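Local coordinates for enoyl-[acyl-carrier-protein] reductase [FMN] (Thermotoga maritima, PDB 5GVJ) that probably reduces enoyl-acyl carrier protein intermediates of fatty acid synthesis with NADH, working as an FMN-dependent enoyl-ACP reductase of the FabK type, at residues V154-V159 with V167-G172; A181-A184 with A189-M192. The protein carries 1 engineered substitution. All coordinates share one frame; numbering follows the deposited sequence.

Contact 1. Residues V154-V159 with V167-G172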
ATOM      1  N   VAL A 154       1.905  -2.463   3.922  1.00 13.48           N
ATOM      2  CA  VAL A 154       2.842  -2.949   4.926  1.00 11.59           C
ATOM      3  C   VAL A 154       2.322  -2.671   6.335  1.00 14.05           C
ATOM      4  O   VAL A 154       2.365  -3.533   7.223  1.00 14.00           O
ATOM      5  CB  VAL A 154       4.217  -2.294   4.697  1.00 13.17           C
ATOM      6  CG1 VAL A 154       5.149  -2.581   5.872  1.00 14.89           C
ATOM      7  CG2 VAL A 154       4.840  -2.776   3.366  1.00 13.94           C
ATOM      8  N   LEU A 155       1.842  -1.451   6.563  1.00 12.08           N
ATOM      9  CA  LEU A 155       1.538  -1.006   7.920  1.00 14.55           C
ATOM     10  C   LEU A 155       0.406  -1.812   8.544  1.00 14.50           C
ATOM     11  O   LEU A 155       0.502  -2.246   9.697  1.00 14.57           O
ATOM     12  CB  LEU A 155       1.182   0.476   7.902  1.00 12.69           C
ATOM     13  CG  LEU A 155       0.874   1.077   9.269  1.00 14.96           C
ATOM     14  CD1 LEU A 155       2.147   1.194  10.098  1.00 16.07           C
ATOM     15  CD2 LEU A 155       0.219   2.443   9.059  1.00 14.91           C
ATOM     16  N   VAL A 156      -0.693  -1.998   7.814  1.00 13.54           N
ATOM     17  CA  VAL A 156      -1.816  -2.743   8.371  1.00 13.80           C
ATOM     18  C   VAL A 156      -1.388  -4.156   8.750  1.00 14.95           C
ATOM     19  O   VAL A 156      -1.799  -4.684   9.786  1.00 15.12           O
ATOM     20  CB  VAL A 156      -2.998  -2.759   7.385  1.00 12.39           C
ATOM     21  CG1 VAL A 156      -4.119  -3.664   7.898  1.00 13.48           C
ATOM     22  CG2 VAL A 156      -3.509  -1.351   7.165  1.00 10.94           C
ATOM     23  N   ASN A 157      -0.562  -4.789   7.909  1.00 13.37           N
ATOM     24  CA  ASN A 157      -0.091  -6.142   8.186  1.00 12.29           C
ATOM     25  C   ASN A 157       0.703  -6.178   9.484  1.00 14.67           C
ATOM     26  O   ASN A 157       0.417  -6.984  10.375  1.00 15.97           O
ATOM     27  CB  ASN A 157       0.752  -6.628   7.002  1.00 15.34           C
ATOM     28  CG  ASN A 157       1.169  -8.094   7.118  1.00 17.09           C
ATOM     29  OD1 ASN A 157       1.004  -8.729   8.160  1.00 17.80           O
ATOM     30  ND2 ASN A 157       1.705  -8.640   6.020  1.00 16.26           N
ATOM     31  N   LYS A 158       1.695  -5.293   9.619  1.00 11.69           N
ATOM     32  CA  LYS A 158       2.559  -5.351  10.797  1.00 13.40           C
ATOM     33  C   LYS A 158       1.796  -4.955  12.052  1.00 17.02           C
ATOM     34  O   LYS A 158       1.925  -5.603  13.097  1.00 18.58           O
ATOM     35  CB  LYS A 158       3.775  -4.441  10.607  1.00 12.05           C
ATOM     36  CG  LYS A 158       4.707  -4.377  11.816  1.00 14.98           C
ATOM     37  CD  LYS A 158       5.289  -5.758  12.138  1.00 21.96           C
ATOM     38  CE  LYS A 158       6.439  -5.662  13.136  1.00 24.85           C
ATOM     39  NZ  LYS A 158       6.738  -6.980  13.773  1.00 22.14           N
ATOM     40  N   VAL A 159       0.983  -3.905  11.965  1.00 13.70           N
ATOM     41  CA  VAL A 159       0.250  -3.432  13.138  1.00 13.50           C
ATOM     42  C   VAL A 159      -0.716  -4.501  13.630  1.00 14.51           C
ATOM     43  O   VAL A 159      -0.769  -4.804  14.826  1.00 15.93           O
ATOM     44  CB  VAL A 159      -0.469  -2.108  12.826  1.00 14.69           C
ATOM     45  CG1 VAL A 159      -1.479  -1.752  13.922  1.00 18.30           C
ATOM     46  CG2 VAL A 159       0.543  -0.983  12.679  1.00 15.81           C
ATOM     47  N   VAL A 167      -7.775  -3.391  14.467  1.00 13.61           N
ATOM     48  CA  VAL A 167      -7.066  -2.425  13.639  1.00 12.34           C
ATOM     49  C   VAL A 167      -8.007  -1.949  12.541  1.00 15.71           C
ATOM     50  O   VAL A 167      -8.725  -2.754  11.930  1.00 16.93           O
ATOM     51  CB  VAL A 167      -5.784  -3.042  13.040  1.00 13.26           C
ATOM     52  CG1 VAL A 167      -5.137  -2.082  12.043  1.00 14.41           C
ATOM     53  CG2 VAL A 167      -4.796  -3.383  14.166  1.00 16.05           C
ATOM     54  N   ILE A 168      -8.012  -0.644  12.297  1.00 13.27           N
ATOM     55  CA  ILE A 168      -8.783  -0.040  11.222  1.00 16.50           C
ATOM     56  C   ILE A 168      -7.790   0.493  10.199  1.00 15.82           C
ATOM     57  O   ILE A 168      -6.853   1.218  10.557  1.00 15.74           O
ATOM     58  CB  ILE A 168      -9.708   1.070  11.755  1.00 12.45           C
ATOM     59  CG1 ILE A 168     -10.613   0.499  12.853  1.00 13.05           C
ATOM     60  CG2 ILE A 168     -10.536   1.674  10.633  1.00 13.01           C
ATOM     61  CD1 ILE A 168     -11.470   1.540  13.570  1.00 12.46           C
ATOM     62  N   ALA A 169      -7.964   0.099   8.938  1.00 14.39           N
ATOM     63  CA  ALA A 169      -7.042   0.492   7.878  1.00 16.27           C
ATOM     64  C   ALA A 169      -7.501   1.806   7.261  1.00 14.14           C
ATOM     65  O   ALA A 169      -8.688   1.972   6.978  1.00 16.45           O
ATOM     66  CB  ALA A 169      -6.971  -0.586   6.802  1.00 12.79           C
ATOM     67  N   ALA A 170      -6.559   2.736   7.064  1.00 13.58           N
ATOM     68  CA  ALA A 170      -6.833   4.011   6.413  1.00 15.78           C
ATOM     69  C   ALA A 170      -5.728   4.321   5.413  1.00 18.35           C
ATOM     70  O   ALA A 170      -4.558   4.029   5.664  1.00 15.43           O
ATOM     71  CB  ALA A 170      -6.938   5.156   7.425  1.00 14.52           C
ATOM     72  N   GLY A 171      -6.105   4.942   4.297  1.00 18.02           N
ATOM     73  CA  GLY A 171      -5.167   5.317   3.266  1.00 15.24           C
ATOM     74  C   GLY A 171      -5.240   4.375   2.085  1.00 17.86           C
ATOM     75  O   GLY A 171      -4.902   3.191   2.214  1.00 15.31           O
ATOM     76  N   GLY A 172      -5.683   4.890   0.935  1.00 15.05           N
ATOM     77  CA  GLY A 172      -5.762   4.119  -0.289  1.00 13.63           C
ATOM     78  C   GLY A 172      -7.025   3.309  -0.468  1.00 16.34           C
ATOM     79  O   GLY A 172      -7.118   2.540  -1.428  1.00 15.57           O
TER

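Contact 2. Residues A181-A184 with A189-M192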
ATOM      1  N   ALA A 181      -9.083  -6.323   0.673  1.00 17.19           N
ATOM      2  CA  ALA A 181      -7.631  -6.312   0.811  1.00 12.99           C
ATOM      3  C   ALA A 181      -7.201  -5.908   2.215  1.00 13.80           C
ATOM      4  O   ALA A 181      -6.309  -6.530   2.795  1.00 13.50           O
ATOM      5  CB  ALA A 181      -7.026  -5.360  -0.213  1.00 13.77           C
ATOM      6  N   ALA A 182      -7.820  -4.857   2.775  1.00 11.82           N
ATOM      7  CA  ALA A 182      -7.480  -4.438   4.133  1.00 13.23           C
ATOM      8  C   ALA A 182      -7.775  -5.542   5.136  1.00 12.76           C
ATOM      9  O   ALA A 182      -6.972  -5.807   6.039  1.00 12.71           O
ATOM     10  CB  ALA A 182      -8.245  -3.165   4.503  1.00 11.84           C
ATOM     11  N   PHE A 183      -8.925  -6.196   4.992  1.00 11.97           N
ATOM     12  CA  PHE A 183      -9.277  -7.283   5.900  1.00 13.12           C
ATOM     13  C   PHE A 183      -8.297  -8.444   5.774  1.00 14.02           C
ATOM     14  O   PHE A 183      -7.938  -9.085   6.774  1.00 15.05           O
ATOM     15  CB  PHE A 183     -10.714  -7.732   5.609  1.00 14.90           C
ATOM     16  CG  PHE A 183     -11.768  -6.858   6.251  1.00 17.08           C
ATOM     17  CD1 PHE A 183     -11.591  -5.486   6.349  1.00 13.82           C
ATOM     18  CD2 PHE A 183     -12.930  -7.415   6.752  1.00 21.19           C
ATOM     19  CE1 PHE A 183     -12.555  -4.682   6.947  1.00 17.02           C
ATOM     20  CE2 PHE A 183     -13.904  -6.616   7.342  1.00 18.88           C
ATOM     21  CZ  PHE A 183     -13.710  -5.252   7.436  1.00 18.49           C
ATOM     22  N   ALA A 184      -7.830  -8.715   4.552  1.00 13.88           N
ATOM     23  CA  ALA A 184      -6.823  -9.751   4.357  1.00 12.56           C
ATOM     24  C   ALA A 184      -5.535  -9.426   5.104  1.00 14.89           C
ATOM     25  O   ALA A 184      -4.889 -10.321   5.657  1.00 14.13           O
ATOM     26  CB  ALA A 184      -6.534  -9.935   2.865  1.00 13.47           C
ATOM     27  N   ALA A 189     -11.915  -3.055  10.001  1.00 13.07           N
ATOM     28  CA  ALA A 189     -12.742  -1.989   9.444  1.00 13.07           C
ATOM     29  C   ALA A 189     -11.848  -1.150   8.542  1.00 16.00           C
ATOM     30  O   ALA A 189     -10.633  -1.359   8.474  1.00 13.35           O
ATOM     31  CB  ALA A 189     -13.406  -1.139  10.542  1.00 11.89           C
ATOM     32  N   VAL A 190     -12.460  -0.212   7.818  1.00 14.83           N
ATOM     33  CA  VAL A 190     -11.697   0.670   6.946  1.00 13.16           C
ATOM     34  C   VAL A 190     -12.188   2.096   7.128  1.00 16.07           C
ATOM     35  O   VAL A 190     -13.361   2.338   7.417  1.00 16.05           O
ATOM     36  CB  VAL A 190     -11.786   0.256   5.456  1.00 14.15           C
ATOM     37  CG1 VAL A 190     -11.058  -1.080   5.227  1.00 14.76           C
ATOM     38  CG2 VAL A 190     -13.238   0.162   4.998  1.00 15.30           C
ATOM     39  N   GLN A 191     -11.274   3.040   6.951  1.00 15.35           N
ATOM     40  CA  GLN A 191     -11.586   4.459   6.961  1.00 15.33           C
ATOM     41  C   GLN A 191     -11.266   5.003   5.575  1.00 16.69           C
ATOM     42  O   GLN A 191     -10.195   4.716   5.032  1.00 16.82           O
ATOM     43  CB  GLN A 191     -10.792   5.183   8.052  1.00 14.39           C
ATOM     44  CG  GLN A 191     -11.038   6.672   8.100  1.00 16.42           C
ATOM     45  CD  GLN A 191     -10.277   7.316   9.232  1.00 23.08           C
ATOM     46  OE1 GLN A 191      -9.085   7.052   9.410  1.00 18.04           O
ATOM     47  NE2 GLN A 191     -10.969   8.136  10.028  1.00 17.08           N
ATOM     48  N   MET A 192     -12.210   5.748   4.974  1.00 17.20           N
ATOM     49  CA  MET A 192     -12.099   6.152   3.566  1.00 16.43           C
ATOM     50  C   MET A 192     -12.323   7.653   3.453  1.00 20.35           C
ATOM     51  O   MET A 192     -13.390   8.083   3.001  1.00 19.89           O
ATOM     52  CB  MET A 192     -13.104   5.392   2.690  1.00 18.50           C
ATOM     53  CG  MET A 192     -13.076   3.884   2.781  1.00 19.67           C
ATOM     54  SD  MET A 192     -14.137   3.255   1.458  1.00 24.97           S
ATOM     55  CE  MET A 192     -14.219   1.518   1.853  1.00 21.57           C
TER

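Contact 1. Residues V154-V159 with V167-G172
Val167 opens the strand by meeting Val159 of the helix, methyl against methyl: Val167 CG2 lies 3.7 Å from Val159 CG1, and Val167 CG1 stands 4.1 Å from that same methyl. Both branches of the strand valine thus close on one methyl of the helix valine. With CG1 of Val159 anti to the backbone N (chi1 168°), it is this methyl that is carried to the strand. Valine suits both places, since its apolar methyls sit close to the backbone and give a buried interface something to pack with. Ile168 turns its side chain to the other side of the strand, where it packs on Ala189. Ala169 then meets Val156, its CB 3.6 Å from Val156 CG2. The small alanine lets the helix come close here, with the two CA atoms 6.2 Å apart. No hydrogen bond links the segments; the join is wholly apolar and buried. Beyond Ala170, Gly171 O accepts a hydrogen bond from Thr152 OG1 near the start of the helix. The chain leaving the strand runs to Gly172, which binds FMN in another structure of this protein though none is bound to this chain; an outer helix packed on the following strand is the arrangement of a TIM-barrel flavoprotein.

Contact 2. Residues A181-A184 with A189-M192
Phe183 contributes the most buried surface here, reaching from the helix to Ala189 with one corner of its ring. Its CE1 lies 3.5 Å from Ala189 N and 3.7 Å from Ala189 CA, while CZ is 3.8 Å from Ala189 N, so the ring meets backbone and not the alanine methyl, which points away from the helix. CG stands anti to the carbonyl carbon (chi1 -81°), which swings the ring across to the strand. Val190, next in buried surface, sends CG1 to Ala182 CB at 3.6 Å and to the edge of the Phe183 ring, 4.3 Å from CE1. One methyl therefore serves two helix residues. The small Ala182 CB sits between Val190 CG1 and the CB of Ala169 on the adjoining strand, so a short side chain fits its place. A serine in place of Phe183 would probably open a gap beside Ala189 and leave Val190 CG1 without its aromatic neighbour. The same ring makes edge-to-face contacts with Phe301 and with Tyr311 of the second subunit. Helix 176-185 thus lies between strands 167-170 and 189-191 in sequence and packs on both, while its other neighbours include helix 290-309 and the second subunit.

In the fold
The two contacts follow one another along the chain, contact 1 closing before contact 2 opens, and their centres lie 8 Å apart. Strands 167-170 and 189-191 are parallel neighbours in the eight-stranded sheet, joined by probable hydrogen bonds from Gln191 N to Ala169 O and from Ala169 N to Ala189 O. Helix 176-185 makes the beta-alpha-beta crossover between them, and Ala169 CB touches Ala182 CB, so Ala169 faces both outer helices. The pattern is two successive steps of the TIM barrel. Gly172, in the loop after one strand, and Gln191, on its neighbour, bind FMN in another structure of this protein, though none is bound to this chain. Both contacts also lie against the second subunit.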